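Lantibiotic dehydratase (Microbispora corallina, PDB 5EHK) probably dehydrates serine and threonine residues of the NAI-107 precursor peptide in a tRNA-dependent manner during lantibiotic biosynthesis. Local coordinates at residues A[80-85]-A[124-129]; A[172-177]-A[579-584]; A[391-396]-A[661-666]. All coordinates share one frame; numbering follows the deposited sequence.

Contact 1: residues A[80-85]-A[124-129]; sequences SLLRAA and RAALAL
Leu82 carries CG anti to the carbonyl carbon (chi1 -67°). Its chi2 extends CD1, and CD2, the other branch, faces Ala126. In Leu129, CG is anti to the backbone N (chi1 180°), which turns CD2 back toward segment 80-85. The tip of Leu82 meets backbone rather than a large side chain: Leu82 CD2 lies over the backbone of Ala126, 3.8 Å from Ala126 CA and 4.2 Å from Ala126 CB. Leu129 fits its CD2 among three residues of the other helix. Leu129 CD2 touches Ala85 CB at 3.7 Å and Leu81 O at 3.8 Å, and meets Leu82 CD2 tip to tip at 4.3 Å. This is apolar helix-helix packing, with no hydrogen bond across. The segments 80-85 and 124-129, from the short helix 79-85 and the long helix 119-138, cross at 44°, their axes 9.4 Å apart. Helix 100-110 closes one flank, where Leu105 and Leu106 touch Leu82, and Leu106 also touches Leu129. On Leu81, CG is anti to the backbone N, and CD2 makes a looser contact with Ala126 CB. Leu81 also touches Trp744 of helix 743-755.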
ATOM      1  N   SER A  80       7.529  45.505 -31.837  1.00 65.40           N
ATOM      2  CA  SER A  80       8.095  45.251 -33.157  1.00 61.81           C
ATOM      3  C   SER A  80       7.886  43.815 -33.623  1.00 57.81           C
ATOM      4  O   SER A  80       7.503  43.584 -34.772  1.00 54.52           O
ATOM      5  CB  SER A  80       9.587  45.575 -33.148  1.00 67.26           C
ATOM      6  OG  SER A  80      10.251  44.790 -32.171  1.00 74.88           O
ATOM      7  N   LEU A  81       8.092  42.855 -32.723  1.00 58.60           N
ATOM      8  CA  LEU A  81       7.983  41.443 -33.084  1.00 58.13           C
ATOM      9  C   LEU A  81       6.553  41.114 -33.507  1.00 53.85           C
ATOM     10  O   LEU A  81       6.317  40.214 -34.309  1.00 53.00           O
ATOM     11  CB  LEU A  81       8.410  40.558 -31.912  1.00 57.91           C
ATOM     12  CG  LEU A  81       8.399  39.051 -32.133  1.00 60.16           C
ATOM     13  CD1 LEU A  81       9.314  38.691 -33.291  1.00 63.80           C
ATOM     14  CD2 LEU A  81       8.828  38.334 -30.862  1.00 60.48           C
ATOM     15  N   LEU A  82       5.607  41.867 -32.964  1.00 51.84           N
ATOM     16  CA  LEU A  82       4.215  41.789 -33.370  1.00 52.30           C
ATOM     17  C   LEU A  82       4.039  42.328 -34.776  1.00 55.80           C
ATOM     18  O   LEU A  82       3.497  41.656 -35.663  1.00 52.93           O
ATOM     19  CB  LEU A  82       3.341  42.579 -32.405  1.00 55.36           C
ATOM     20  CG  LEU A  82       3.288  41.981 -31.005  1.00 55.60           C
ATOM     21  CD1 LEU A  82       2.411  42.821 -30.108  1.00 48.64           C
ATOM     22  CD2 LEU A  82       2.762  40.543 -31.096  1.00 51.33           C
ATOM     23  N   ARG A  83       4.482  43.569 -34.954  1.00 62.00           N
ATOM     24  CA  ARG A  83       4.399  44.254 -36.234  1.00 59.82           C
ATOM     25  C   ARG A  83       5.101  43.445 -37.335  1.00 53.09           C
ATOM     26  O   ARG A  83       4.572  43.298 -38.440  1.00 46.29           O
ATOM     27  CB  ARG A  83       5.024  45.650 -36.086  1.00 56.31           C
ATOM     28  CG  ARG A  83       4.159  46.612 -35.264  1.00 63.13           C
ATOM     29  CD  ARG A  83       4.639  48.074 -35.262  1.00 62.20           C
ATOM     30  NE  ARG A  83       4.676  48.683 -36.594  1.00 75.74           N
ATOM     31  CZ  ARG A  83       3.617  49.178 -37.238  1.00 76.26           C
ATOM     32  NH1 ARG A  83       2.406  49.118 -36.693  1.00 67.94           N
ATOM     33  NH2 ARG A  83       3.764  49.716 -38.442  1.00 72.26           N
ATOM     34  N   ALA A  84       6.245  42.849 -36.997  1.00 51.61           N
ATOM     35  CA  ALA A  84       7.019  42.043 -37.946  1.00 50.60           C
ATOM     36  C   ALA A  84       6.249  40.874 -38.576  1.00 55.61           C
ATOM     37  O   ALA A  84       6.230  40.718 -39.795  1.00 56.77           O
ATOM     38  CB  ALA A  84       8.296  41.524 -37.278  1.00 46.52           C
ATOM     39  N   ALA A  85       5.559  40.096 -37.750  1.00 55.06           N
ATOM     40  CA  ALA A  85       4.919  38.885 -38.228  1.00 47.42           C
ATOM     41  C   ALA A  85       3.532  39.127 -38.830  1.00 49.59           C
ATOM     42  O   ALA A  85       2.868  38.186 -39.269  1.00 48.19           O
ATOM     43  CB  ALA A  85       4.874  37.836 -37.128  1.00 52.05           C
ATOM     44  N   ARG A 124       3.252  40.104 -23.215  1.00 62.59           N
ATOM     45  CA  ARG A 124       2.504  38.876 -22.997  1.00 53.30           C
ATOM     46  C   ARG A 124       2.107  38.289 -24.344  1.00 49.45           C
ATOM     47  O   ARG A 124       2.286  37.102 -24.587  1.00 50.59           O
ATOM     48  CB  ARG A 124       1.269  39.136 -22.134  1.00 63.27           C
ATOM     49  CG  ARG A 124       0.513  37.878 -21.700  1.00 64.49           C
ATOM     50  CD  ARG A 124      -0.684  38.222 -20.809  1.00 70.80           C
ATOM     51  NE  ARG A 124      -1.701  38.993 -21.527  1.00 81.39           N
ATOM     52  CZ  ARG A 124      -2.711  39.642 -20.949  1.00 86.66           C
ATOM     53  NH1 ARG A 124      -2.841  39.640 -19.629  1.00 90.75           N
ATOM     54  NH2 ARG A 124      -3.585  40.308 -21.694  1.00 85.37           N
ATOM     55  N   ALA A 125       1.588  39.142 -25.221  1.00 54.79           N
ATOM     56  CA  ALA A 125       1.112  38.745 -26.551  1.00 47.62           C
ATOM     57  C   ALA A 125       2.216  38.337 -27.518  1.00 48.81           C
ATOM     58  O   ALA A 125       2.028  37.440 -28.338  1.00 46.83           O
ATOM     59  CB  ALA A 125       0.294  39.856 -27.161  1.00 55.48           C
ATOM     60  N   ALA A 126       3.353  39.021 -27.449  1.00 51.36           N
ATOM     61  CA  ALA A 126       4.494  38.675 -28.280  1.00 43.64           C
ATOM     62  C   ALA A 126       4.986  37.245 -27.988  1.00 43.86           C
ATOM     63  O   ALA A 126       5.242  36.474 -28.913  1.00 39.79           O
ATOM     64  CB  ALA A 126       5.600  39.673 -28.085  1.00 51.47           C
ATOM     65  N   LEU A 127       5.087  36.881 -26.710  1.00 47.76           N
ATOM     66  CA  LEU A 127       5.514  35.528 -26.333  1.00 42.14           C
ATOM     67  C   LEU A 127       4.544  34.458 -26.840  1.00 39.64           C
ATOM     68  O   LEU A 127       4.955  33.381 -27.273  1.00 35.21           O
ATOM     69  CB  LEU A 127       5.722  35.401 -24.818  1.00 40.39           C
ATOM     70  CG  LEU A 127       6.935  36.108 -24.211  1.00 42.86           C
ATOM     71  CD1 LEU A 127       7.051  35.804 -22.726  1.00 43.23           C
ATOM     72  CD2 LEU A 127       8.214  35.703 -24.936  1.00 41.71           C
ATOM     73  N   ALA A 128       3.254  34.757 -26.767  1.00 39.98           N
ATOM     74  CA  ALA A 128       2.238  33.880 -27.322  1.00 37.44           C
ATOM     75  C   ALA A 128       2.469  33.696 -28.818  1.00 37.89           C
ATOM     76  O   ALA A 128       2.441  32.576 -29.329  1.00 40.03           O
ATOM     77  CB  ALA A 128       0.854  34.454 -27.073  1.00 41.03           C
ATOM     78  N   LEU A 129       2.721  34.798 -29.517  1.00 42.69           N
ATOM     79  CA  LEU A 129       2.940  34.736 -30.955  1.00 40.27           C
ATOM     80  C   LEU A 129       4.200  33.953 -31.279  1.00 39.74           C
ATOM     81  O   LEU A 129       4.230  33.173 -32.234  1.00 35.76           O
ATOM     82  CB  LEU A 129       3.087  36.133 -31.531  1.00 36.53           C
ATOM     83  CG  LEU A 129       3.328  36.063 -33.032  1.00 42.65           C
ATOM     84  CD1 LEU A 129       2.003  35.952 -33.780  1.00 41.76           C
ATOM     85  CD2 LEU A 129       4.155  37.240 -33.506  1.00 46.30           C
TER

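Contact 2: residues A[172-177]-A[579-584]; sequences ADMEWL and AANLAH
An N-capped helix start meets a type I beta turn here. Asp173 is the N-cap of helix 174-185, and Ala580 to Ala583 form the turn, in the end region of helix 577-580. The Asn581 amide joins the two with a pair of bonds. Asn581 OD1 accepts from Met174 N at 2.9 Å, in the carbonyl plane and on a lone pair. Asn581 ND2 donates to Asp173 OD1 at 2.6 Å, nearly straight at 169° and close to the amide plane. Using both ends of the amide fixes its rotation. Asp173 has CG anti to the backbone N (chi1 163°), and its two oxygens divide the work. OD1 receives Asn581 on its anti lone pair, while Asp173 OD2 takes the capping bond from Trp176 N at 2.9 Å, from above the carboxylate plane. The carboxylate and amide planes stand 60° apart. The helix N-terminus would tend to stabilise a negative charge on Asp173. The cap itself is buried, and His362 packs against Asp173. Met174 packs against Ala580 and His584. Met174 CB meets Ala580 CB at 3.9 Å, and the Met174 chain bends at chi2 and chi3 toward His584. Pro294 of helix 294-306 touches both Met174 and His584. Met174 SD sits at the edge of the imidazole as a sulfur-aromatic contact, 3.8 Å from His584 CE1.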
ATOM      1  N   ALA A 172     -17.121  20.691 -38.442  1.00 32.65           N
ATOM      2  CA  ALA A 172     -17.808  21.262 -37.306  1.00 29.32           C
ATOM      3  C   ALA A 172     -17.248  20.662 -36.036  1.00 25.82           C
ATOM      4  O   ALA A 172     -17.008  19.469 -35.980  1.00 27.96           O
ATOM      5  CB  ALA A 172     -19.294  20.975 -37.419  1.00 31.82           C
ATOM      6  N   ASP A 173     -17.003  21.498 -35.032  1.00 31.02           N
ATOM      7  CA  ASP A 173     -16.604  21.035 -33.704  1.00 27.66           C
ATOM      8  C   ASP A 173     -17.769  20.284 -33.079  1.00 33.87           C
ATOM      9  O   ASP A 173     -18.905  20.762 -33.133  1.00 36.68           O
ATOM     10  CB  ASP A 173     -16.189  22.229 -32.845  1.00 27.13           C
ATOM     11  CG  ASP A 173     -16.156  21.921 -31.360  1.00 34.87           C
ATOM     12  OD1 ASP A 173     -15.181  21.293 -30.888  1.00 35.29           O
ATOM     13  OD2 ASP A 173     -17.074  22.375 -30.646  1.00 36.13           O
ATOM     14  N   MET A 174     -17.500  19.108 -32.506  1.00 31.44           N
ATOM     15  CA  MET A 174     -18.572  18.244 -31.994  1.00 31.67           C
ATOM     16  C   MET A 174     -19.425  18.911 -30.923  1.00 33.39           C
ATOM     17  O   MET A 174     -20.645  18.761 -30.913  1.00 30.16           O
ATOM     18  CB  MET A 174     -18.025  16.918 -31.476  1.00 25.55           C
ATOM     19  CG  MET A 174     -17.733  15.922 -32.562  1.00 26.14           C
ATOM     20  SD  MET A 174     -19.265  15.443 -33.392  1.00 24.41           S
ATOM     21  CE  MET A 174     -20.204  14.829 -32.009  1.00 33.35           C
ATOM     22  N   GLU A 175     -18.775  19.633 -30.023  1.00 34.31           N
ATOM     23  CA  GLU A 175     -19.482  20.350 -28.988  1.00 32.47           C
ATOM     24  C   GLU A 175     -20.429  21.347 -29.641  1.00 39.07           C
ATOM     25  O   GLU A 175     -21.592  21.457 -29.258  1.00 42.47           O
ATOM     26  CB  GLU A 175     -18.488  21.046 -28.063  1.00 37.28           C
ATOM     27  CG  GLU A 175     -19.057  21.373 -26.708  1.00 44.33           C
ATOM     28  CD  GLU A 175     -17.985  21.535 -25.650  1.00 49.34           C
ATOM     29  OE1 GLU A 175     -16.915  20.914 -25.808  1.00 50.28           O
ATOM     30  OE2 GLU A 175     -18.219  22.249 -24.647  1.00 57.32           O
ATOM     31  N   TRP A 176     -19.932  22.046 -30.658  1.00 40.83           N
ATOM     32  CA  TRP A 176     -20.738  23.000 -31.418  1.00 38.19           C
ATOM     33  C   TRP A 176     -21.909  22.305 -32.123  1.00 33.79           C
ATOM     34  O   TRP A 176     -23.061  22.699 -31.961  1.00 33.71           O
ATOM     35  CB  TRP A 176     -19.860  23.797 -32.407  1.00 37.98           C
ATOM     36  CG  TRP A 176     -20.623  24.791 -33.255  1.00 42.44           C
ATOM     37  CD1 TRP A 176     -21.007  26.054 -32.896  1.00 48.23           C
ATOM     38  CD2 TRP A 176     -21.108  24.591 -34.589  1.00 36.31           C
ATOM     39  NE1 TRP A 176     -21.692  26.651 -33.926  1.00 48.06           N
ATOM     40  CE2 TRP A 176     -21.772  25.771 -34.973  1.00 45.57           C
ATOM     41  CE3 TRP A 176     -21.042  23.532 -35.493  1.00 35.54           C
ATOM     42  CZ2 TRP A 176     -22.364  25.918 -36.224  1.00 49.87           C
ATOM     43  CZ3 TRP A 176     -21.633  23.678 -36.729  1.00 42.09           C
ATOM     44  CH2 TRP A 176     -22.281  24.865 -37.087  1.00 45.67           C
ATOM     45  N   LEU A 177     -21.610  21.278 -32.907  1.00 29.68           N
ATOM     46  CA  LEU A 177     -22.645  20.567 -33.646  1.00 34.03           C
ATOM     47  C   LEU A 177     -23.715  19.968 -32.739  1.00 39.66           C
ATOM     48  O   LEU A 177     -24.894  19.956 -33.088  1.00 41.03           O
ATOM     49  CB  LEU A 177     -22.040  19.470 -34.519  1.00 33.13           C
ATOM     50  CG  LEU A 177     -23.083  18.683 -35.308  1.00 31.20           C
ATOM     51  CD1 LEU A 177     -23.827  19.615 -36.251  1.00 29.10           C
ATOM     52  CD2 LEU A 177     -22.429  17.527 -36.071  1.00 30.40           C
ATOM     53  N   ALA A 579     -11.470  15.826 -27.226  1.00 25.93           N
ATOM     54  CA  ALA A 579     -11.272  14.449 -27.657  1.00 24.78           C
ATOM     55  C   ALA A 579     -12.378  14.027 -28.593  1.00 20.11           C
ATOM     56  O   ALA A 579     -12.188  13.153 -29.433  1.00 19.36           O
ATOM     57  CB  ALA A 579     -11.164  13.503 -26.477  1.00 22.63           C
ATOM     58  N   ALA A 580     -13.544  14.635 -28.440  1.00 18.45           N
ATOM     59  CA  ALA A 580     -14.671  14.238 -29.273  1.00 23.77           C
ATOM     60  C   ALA A 580     -14.360  14.572 -30.732  1.00 24.77           C
ATOM     61  O   ALA A 580     -14.771  13.850 -31.644  1.00 20.60           O
ATOM     62  CB  ALA A 580     -15.958  14.904 -28.803  1.00 22.81           C
ATOM     63  N   ASN A 581     -13.593  15.646 -30.939  1.00 24.74           N
ATOM     64  CA  ASN A 581     -13.149  16.023 -32.286  1.00 25.45           C
ATOM     65  C   ASN A 581     -12.109  15.067 -32.858  1.00 25.49           C
ATOM     66  O   ASN A 581     -11.810  15.127 -34.045  1.00 29.30           O
ATOM     67  CB  ASN A 581     -12.546  17.430 -32.284  1.00 25.22           C
ATOM     68  CG  ASN A 581     -13.593  18.514 -32.201  1.00 24.08           C
ATOM     69  OD1 ASN A 581     -14.650  18.420 -32.830  1.00 24.50           O
ATOM     70  ND2 ASN A 581     -13.320  19.540 -31.401  1.00 16.84           N
ATOM     71  N   LEU A 582     -11.574  14.180 -32.022  1.00 21.73           N
ATOM     72  CA  LEU A 582     -10.515  13.269 -32.456  1.00 22.22           C
ATOM     73  C   LEU A 582     -10.984  11.827 -32.579  1.00 17.07           C
ATOM     74  O   LEU A 582     -10.183  10.900 -32.584  1.00 12.28           O
ATOM     75  CB  LEU A 582      -9.317  13.352 -31.508  1.00 22.48           C
ATOM     76  CG  LEU A 582      -8.771  14.749 -31.209  1.00 24.82           C
ATOM     77  CD1 LEU A 582      -7.613  14.670 -30.242  1.00 13.43           C
ATOM     78  CD2 LEU A 582      -8.340  15.443 -32.500  1.00 24.05           C
ATOM     79  N   ALA A 583     -12.293  11.645 -32.662  1.00 18.91           N
ATOM     80  CA  ALA A 583     -12.868  10.317 -32.582  1.00 18.30           C
ATOM     81  C   ALA A 583     -13.574   9.948 -33.873  1.00 22.41           C
ATOM     82  O   ALA A 583     -14.287   8.943 -33.924  1.00 25.22           O
ATOM     83  CB  ALA A 583     -13.804  10.188 -31.382  1.00 14.08           C
ATOM     84  N   HIS A 584     -13.405  10.774 -34.903  1.00 23.13           N
ATOM     85  CA  HIS A 584     -13.957  10.471 -36.231  1.00 24.41           C
ATOM     86  C   HIS A 584     -13.118   9.427 -36.960  1.00 26.10           C
ATOM     87  O   HIS A 584     -12.427   9.739 -37.919  1.00 32.95           O
ATOM     88  CB  HIS A 584     -14.039  11.749 -37.049  1.00 25.13           C
ATOM     89  CG  HIS A 584     -14.904  12.789 -36.419  1.00 25.87           C
ATOM     90  ND1 HIS A 584     -16.244  12.583 -36.180  1.00 25.33           N
ATOM     91  CD2 HIS A 584     -14.613  14.015 -35.923  1.00 26.69           C
ATOM     92  CE1 HIS A 584     -16.750  13.652 -35.589  1.00 31.46           C
ATOM     93  NE2 HIS A 584     -15.780  14.535 -35.418  1.00 26.42           N
TER

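Contact 3: residues A[391-396]-A[661-666]; sequences EALWRL and RLWEPW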
ATOM      1  N   GLU A 391      11.354  -4.738 -31.239  1.00 17.15           N
ATOM      2  CA  GLU A 391      11.669  -5.971 -30.527  1.00 21.72           C
ATOM      3  C   GLU A 391      12.392  -5.703 -29.193  1.00 22.19           C
ATOM      4  O   GLU A 391      12.066  -6.298 -28.156  1.00 20.91           O
ATOM      5  CB  GLU A 391      12.482  -6.935 -31.406  1.00 21.91           C
ATOM      6  CG  GLU A 391      12.791  -8.287 -30.740  1.00 20.65           C
ATOM      7  CD  GLU A 391      13.868  -9.100 -31.467  1.00 25.69           C
ATOM      8  OE1 GLU A 391      14.561  -8.541 -32.345  1.00 26.16           O
ATOM      9  OE2 GLU A 391      13.996 -10.315 -31.181  1.00 30.52           O
ATOM     10  N   ALA A 392      13.326  -4.764 -29.216  1.00 17.92           N
ATOM     11  CA  ALA A 392      14.125  -4.474 -28.046  1.00 22.71           C
ATOM     12  C   ALA A 392      13.242  -3.989 -26.896  1.00 25.63           C
ATOM     13  O   ALA A 392      13.343  -4.483 -25.763  1.00 20.49           O
ATOM     14  CB  ALA A 392      15.171  -3.430 -28.383  1.00 24.77           C
ATOM     15  N   LEU A 393      12.402  -3.002 -27.205  1.00 24.53           N
ATOM     16  CA  LEU A 393      11.415  -2.479 -26.272  1.00 21.82           C
ATOM     17  C   LEU A 393      10.503  -3.571 -25.756  1.00 24.21           C
ATOM     18  O   LEU A 393      10.087  -3.547 -24.605  1.00 30.34           O
ATOM     19  CB  LEU A 393      10.571  -1.389 -26.914  1.00 18.20           C
ATOM     20  CG  LEU A 393      11.313  -0.070 -27.102  1.00 21.43           C
ATOM     21  CD1 LEU A 393      10.331   0.990 -27.561  1.00 21.06           C
ATOM     22  CD2 LEU A 393      12.055   0.368 -25.842  1.00 17.68           C
ATOM     23  N   TRP A 394      10.153  -4.516 -26.611  1.00 25.19           N
ATOM     24  CA  TRP A 394       9.288  -5.581 -26.144  1.00 23.04           C
ATOM     25  C   TRP A 394      10.028  -6.474 -25.171  1.00 21.76           C
ATOM     26  O   TRP A 394       9.495  -6.814 -24.131  1.00 24.43           O
ATOM     27  CB  TRP A 394       8.710  -6.396 -27.307  1.00 20.13           C
ATOM     28  CG  TRP A 394       7.757  -7.468 -26.861  1.00 18.19           C
ATOM     29  CD1 TRP A 394       6.485  -7.296 -26.412  1.00 13.45           C
ATOM     30  CD2 TRP A 394       8.000  -8.881 -26.851  1.00 14.74           C
ATOM     31  NE1 TRP A 394       5.925  -8.519 -26.105  1.00 13.98           N
ATOM     32  CE2 TRP A 394       6.836  -9.503 -26.374  1.00 12.72           C
ATOM     33  CE3 TRP A 394       9.087  -9.678 -27.205  1.00 14.12           C
ATOM     34  CZ2 TRP A 394       6.733 -10.873 -26.242  1.00 16.04           C
ATOM     35  CZ3 TRP A 394       8.983 -11.037 -27.067  1.00 13.00           C
ATOM     36  CH2 TRP A 394       7.822 -11.625 -26.590  1.00 14.21           C
ATOM     37  N   ARG A 395      11.271  -6.829 -25.480  1.00 21.83           N
ATOM     38  CA  ARG A 395      11.977  -7.766 -24.621  1.00 21.21           C
ATOM     39  C   ARG A 395      12.223  -7.158 -23.244  1.00 21.03           C
ATOM     40  O   ARG A 395      12.345  -7.887 -22.257  1.00 24.86           O
ATOM     41  CB  ARG A 395      13.288  -8.233 -25.249  1.00 22.49           C
ATOM     42  CG  ARG A 395      13.155  -9.054 -26.515  1.00 27.12           C
ATOM     43  CD  ARG A 395      14.542  -9.278 -27.147  1.00 26.88           C
ATOM     44  NE  ARG A 395      15.430 -10.064 -26.289  1.00 21.46           N
ATOM     45  CZ  ARG A 395      16.755  -9.958 -26.301  1.00 26.20           C
ATOM     46  NH1 ARG A 395      17.350  -9.077 -27.103  1.00 22.63           N
ATOM     47  NH2 ARG A 395      17.490 -10.720 -25.499  1.00 25.74           N
ATOM     48  N   LEU A 396      12.284  -5.826 -23.216  1.00 21.76           N
ATOM     49  CA  LEU A 396      12.601  -5.012 -22.038  1.00 23.23           C
ATOM     50  C   LEU A 396      11.370  -4.597 -21.237  1.00 22.36           C
ATOM     51  O   LEU A 396      11.466  -3.880 -20.234  1.00 25.58           O
ATOM     52  CB  LEU A 396      13.308  -3.733 -22.493  1.00 19.72           C
ATOM     53  CG  LEU A 396      14.733  -3.920 -23.005  1.00 24.85           C
ATOM     54  CD1 LEU A 396      15.337  -2.583 -23.401  1.00 23.30           C
ATOM     55  CD2 LEU A 396      15.591  -4.641 -21.978  1.00 19.51           C
ATOM     56  N   ARG A 661       1.564  -9.386 -23.839  1.00 12.29           N
ATOM     57  CA  ARG A 661       2.615  -8.609 -23.192  1.00 12.91           C
ATOM     58  C   ARG A 661       2.892  -7.279 -23.926  1.00 14.64           C
ATOM     59  O   ARG A 661       3.228  -7.273 -25.100  1.00 14.94           O
ATOM     60  CB  ARG A 661       3.882  -9.446 -23.063  1.00 15.47           C
ATOM     61  CG  ARG A 661       5.064  -8.684 -22.522  1.00 13.84           C
ATOM     62  CD  ARG A 661       6.165  -9.622 -22.110  1.00 16.56           C
ATOM     63  NE  ARG A 661       7.206  -8.920 -21.370  1.00 19.84           N
ATOM     64  CZ  ARG A 661       8.176  -9.516 -20.681  1.00 23.18           C
ATOM     65  NH1 ARG A 661       8.264 -10.850 -20.618  1.00 14.77           N
ATOM     66  NH2 ARG A 661       9.061  -8.759 -20.051  1.00 23.93           N
ATOM     67  N   LEU A 662       2.717  -6.154 -23.237  1.00 14.68           N
ATOM     68  CA  LEU A 662       2.650  -4.859 -23.902  1.00 11.42           C
ATOM     69  C   LEU A 662       3.913  -4.029 -23.772  1.00 13.47           C
ATOM     70  O   LEU A 662       4.330  -3.719 -22.669  1.00 15.66           O
ATOM     71  CB  LEU A 662       1.500  -4.056 -23.325  1.00 14.46           C
ATOM     72  CG  LEU A 662       0.109  -4.674 -23.255  1.00 11.44           C
ATOM     73  CD1 LEU A 662      -0.764  -3.695 -22.497  1.00 12.04           C
ATOM     74  CD2 LEU A 662      -0.442  -4.893 -24.635  1.00 10.42           C
ATOM     75  N   TRP A 663       4.476  -3.613 -24.904  1.00 16.06           N
ATOM     76  CA  TRP A 663       5.702  -2.826 -24.923  1.00 13.49           C
ATOM     77  C   TRP A 663       5.470  -1.470 -24.210  1.00 17.07           C
ATOM     78  O   TRP A 663       4.337  -0.982 -24.134  1.00 16.83           O
ATOM     79  CB  TRP A 663       6.133  -2.602 -26.378  1.00 14.23           C
ATOM     80  CG  TRP A 663       5.327  -1.533 -26.996  1.00 15.80           C
ATOM     81  CD1 TRP A 663       4.068  -1.642 -27.504  1.00 15.31           C
ATOM     82  CD2 TRP A 663       5.690  -0.154 -27.101  1.00 14.78           C
ATOM     83  NE1 TRP A 663       3.625  -0.413 -27.941  1.00 14.99           N
ATOM     84  CE2 TRP A 663       4.599   0.520 -27.702  1.00 14.36           C
ATOM     85  CE3 TRP A 663       6.829   0.579 -26.744  1.00 12.58           C
ATOM     86  CZ2 TRP A 663       4.612   1.892 -27.958  1.00 15.79           C
ATOM     87  CZ3 TRP A 663       6.848   1.943 -26.992  1.00 14.56           C
ATOM     88  CH2 TRP A 663       5.744   2.586 -27.599  1.00 20.86           C
ATOM     89  N   GLU A 664       6.530  -0.867 -23.676  1.00 19.53           N
ATOM     90  CA  GLU A 664       6.437   0.477 -23.100  1.00 15.63           C
ATOM     91  C   GLU A 664       7.677   1.224 -23.495  1.00 15.88           C
ATOM     92  O   GLU A 664       8.687   0.610 -23.826  1.00 23.24           O
ATOM     93  CB  GLU A 664       6.431   0.412 -21.579  1.00 18.08           C
ATOM     94  CG  GLU A 664       5.389  -0.453 -20.947  1.00 23.14           C
ATOM     95  CD  GLU A 664       5.326  -0.241 -19.451  1.00 36.84           C
ATOM     96  OE1 GLU A 664       6.318   0.271 -18.875  1.00 37.99           O
ATOM     97  OE2 GLU A 664       4.295  -0.603 -18.846  1.00 43.78           O
ATOM     98  N   PRO A 665       7.641   2.554 -23.411  1.00 17.60           N
ATOM     99  CA  PRO A 665       8.855   3.347 -23.617  1.00 14.81           C
ATOM    100  C   PRO A 665       9.990   2.951 -22.691  1.00 15.84           C
ATOM    101  O   PRO A 665       9.781   2.223 -21.731  1.00 12.87           O
ATOM    102  CB  PRO A 665       8.394   4.742 -23.264  1.00 10.84           C
ATOM    103  CG  PRO A 665       7.004   4.762 -23.686  1.00 13.18           C
ATOM    104  CD  PRO A 665       6.449   3.411 -23.352  1.00 15.22           C
ATOM    105  N   TRP A 666      11.183   3.453 -22.987  1.00 21.27           N
ATOM    106  CA  TRP A 666      12.359   3.232 -22.162  1.00 19.62           C
ATOM    107  C   TRP A 666      12.111   3.774 -20.743  1.00 18.26           C
ATOM    108  O   TRP A 666      11.703   4.929 -20.557  1.00 10.38           O
ATOM    109  CB  TRP A 666      13.591   3.903 -22.805  1.00 18.37           C
ATOM    110  CG  TRP A 666      14.809   3.834 -21.946  1.00 14.67           C
ATOM    111  CD1 TRP A 666      15.252   4.784 -21.069  1.00 16.42           C
ATOM    112  CD2 TRP A 666      15.727   2.745 -21.864  1.00 13.52           C
ATOM    113  NE1 TRP A 666      16.402   4.354 -20.451  1.00 16.56           N
ATOM    114  CE2 TRP A 666      16.710   3.099 -20.918  1.00 18.32           C
ATOM    115  CE3 TRP A 666      15.816   1.500 -22.498  1.00 17.48           C
ATOM    116  CZ2 TRP A 666      17.770   2.243 -20.584  1.00 19.23           C
ATOM    117  CZ3 TRP A 666      16.876   0.648 -22.173  1.00 18.31           C
ATOM    118  CH2 TRP A 666      17.830   1.024 -21.220  1.00 20.15           C
TER
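Arg661 O is the polar atom gripped across this contact, and one bond from the other segment holds it: Trp394 NE1 donates at 3.1 Å. The bond is bent, with an N-H...acceptor angle of 135°. The oxygen lies in the indole plane, at the ring edge, but the donor stands above the carbonyl plane and not on a lone pair. Trp394 reaches it with CG anti to the backbone N (chi1 -177°). The extended Arg661 side chain and that of Trp394 cross at about a right angle, their flat groups 56° apart, and Arg661 CG lies 3.7 Å from Trp394 NE1. Beyond that, the guanidinium runs past the end of the helix. Its NH2 bonds to Ser397 O, and its NH1 forms a salt bridge with Asp490. Leu393 and Trp663 lie side by side and point the same way. Leu393 CD1 touches the six-membered ring, 3.6 Å from Trp663 CE3, while Leu393 CD2 lies against Glu664 O. At the far end, Leu396 CD1 approaches the edge of the Trp666 ring, 3.8 Å from CZ3. Leu487 of helix 481-487 touches both of these side chains. Arg395 turns from the segment 661-666 and pairs with Glu481. The arrangement is the C-terminal end of helix 380-395 packed along an irregular linker between helix 647-656 and strand 676-682, within the region of the lantibiotic dehydratase N-terminal family.

How the contacts relate
The three contacts are separate and none touches another. Contact 2 and contact 3 are nearest by atoms, at about 18 Å, with centres 33 Å apart. Contact 1 and contact 2 have centres 31 Å apart and nearest atoms about 20 Å apart. Contact 1 and contact 3 are the most distant pair, with centres 44 Å apart. Along the chain, contact 1 closes before the others open, while contacts 2 and 3 cross, their segments alternating. Strand 366-379 connects their surroundings: its His367 touches Asn581, and the strand leads into helix 380-395. The centre of contact 1 lies about 45 Å from the chain centre, farther than those of contacts 2 and 3.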